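PDB 4MT4: CmeC from Campylobacter jejuni, which forms a trimeric outer membrane channel and probably carries compounds out of the cell as the outer membrane factor of an efflux system. Local coordinates for residues N56-D59 and L60-A63. Residues are numbered along the deposited sequence; the frame is centred on the assembly and turned at random.
Sequences NNND and LKLA
Lys61 lays its aliphatic chain back over the start of helix 58-79, across the backbone of Asn56 and Asn57 and beside the amide of Asn58. The chain is fully extended beyond CG, which brings NZ back to the N-terminal end of the helix. Lys61 CD lies 3.6 Å from Asn58 OD1, and Lys61 CE is equally close to Asn56 O. One water links Lys61 NZ to Asn56 OD1. A second lies between NZ and Asn58 OD1, at distances so short that its exact position is doubtful.

Asn57 is the N-cap. A chi1 of -169° sets its CG opposite the backbone N and beside the carbonyl carbon, and OD1 reaches forward over the first turn to accept from Leu60 N at 3.0 Å. The donor lies in the carbonyl plane, on a lone pair. Asn57 O then takes Lys61 N at 3.2 Å, and the next helical bond, Leu62 N to Asn58 O, is shorter at 2.8 Å.

Asn57 marks the break between helices 44-56 and 58-79. Asn56 ND2 donates to Thr236 O and Asn57 ND2 to Leu235 O, tying this break to the end of helix 201-236. Leu60 packs on Tyr148 and Arg152 of helix 129-195, while Leu62 meets Asn357 of a neighbouring subunit.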
loop_
_atom_site.group_PDB
_atom_site.type_symbol
_atom_site.label_atom_id
_atom_site.label_comp_id
_atom_site.label_asym_id
_atom_site.label_seq_id
_atom_site.Cartn_x
_atom_site.Cartn_y
_atom_site.Cartn_z
ATOM N N ASN B 56 8.104 7.026 22.073
ATOM C CA ASN B 56 6.770 7.469 21.678
ATOM C C ASN B 56 6.279 6.998 20.304
ATOM O O ASN B 56 5.081 7.063 20.029
ATOM C CB ASN B 56 6.709 9.000 21.725
ATOM C CG ASN B 56 6.999 9.555 23.108
ATOM O OD1 ASN B 56 6.625 8.962 24.120
ATOM N ND2 ASN B 56 7.669 10.702 23.157
ATOM N N ASN B 57 7.184 6.531 19.447
ATOM C CA ASN B 57 6.801 6.138 18.087
ATOM C C ASN B 57 5.756 5.025 18.075
ATOM O O ASN B 57 5.958 3.958 18.650
ATOM C CB ASN B 57 8.026 5.703 17.281
ATOM C CG ASN B 57 7.721 5.540 15.803
ATOM O OD1 ASN B 57 7.270 4.482 15.363
ATOM N ND2 ASN B 57 7.970 6.590 15.028
ATOM N N ASN B 58 4.639 5.288 17.407
ATOM C CA ASN B 58 3.509 4.365 17.398
ATOM C C ASN B 58 3.704 3.165 16.477
ATOM O O ASN B 58 3.177 2.086 16.745
ATOM C CB ASN B 58 2.232 5.113 17.014
ATOM C CG ASN B 58 1.733 6.018 18.123
ATOM O OD1 ASN B 58 1.618 5.601 19.275
ATOM N ND2 ASN B 58 1.449 7.269 17.784
ATOM N N ASP B 59 4.458 3.348 15.397
ATOM C CA ASP B 59 4.787 2.229 14.515
ATOM C C ASP B 59 5.659 1.222 15.257
ATOM O O ASP B 59 5.558 0.014 15.040
ATOM C CB ASP B 59 5.496 2.714 13.249
ATOM C CG ASP B 59 4.534 3.278 12.220
ATOM O OD1 ASP B 59 3.344 2.893 12.241
ATOM O OD2 ASP B 59 4.965 4.101 11.386
ATOM N N LEU B 60 6.514 1.732 16.137
ATOM C CA LEU B 60 7.360 0.886 16.969
ATOM C C LEU B 60 6.512 0.120 17.980
ATOM O O LEU B 60 6.784 -1.045 18.277
ATOM C CB LEU B 60 8.418 1.728 17.687
ATOM C CG LEU B 60 9.472 0.969 18.494
ATOM C CD1 LEU B 60 10.202 -0.032 17.613
ATOM C CD2 LEU B 60 10.454 1.938 19.140
ATOM N N LYS B 61 5.484 0.783 18.502
ATOM C CA LYS B 61 4.556 0.157 19.437
ATOM C C LYS B 61 3.751 -0.937 18.747
ATOM O O LYS B 61 3.561 -2.019 19.297
ATOM C CB LYS B 61 3.611 1.199 20.042
ATOM C CG LYS B 61 4.302 2.264 20.879
ATOM C CD LYS B 61 3.303 3.248 21.469
ATOM C CE LYS B 61 4.014 4.396 22.172
ATOM N NZ LYS B 61 3.059 5.370 22.769
ATOM N N LEU B 62 3.281 -0.644 17.537
ATOM C CA LEU B 62 2.539 -1.612 16.737
ATOM C C LEU B 62 3.365 -2.866 16.479
ATOM O O LEU B 62 2.864 -3.984 16.582
ATOM C CB LEU B 62 2.109 -0.994 15.405
ATOM C CG LEU B 62 0.988 0.044 15.445
ATOM C CD1 LEU B 62 0.798 0.684 14.076
ATOM C CD2 LEU B 62 -0.307 -0.590 15.928
ATOM N N ALA B 63 4.636 -2.666 16.147
ATOM C CA ALA B 63 5.552 -3.770 15.895
ATOM C C ALA B 63 5.780 -4.595 17.159
ATOM O O ALA B 63 5.972 -5.809 17.090
ATOM C CB ALA B 63 6.873 -3.248 15.359
HETATM O O HOH W 1 4.109 7.684 24.235
HETATM O O HOH W 2 0.792 5.655 21.695
#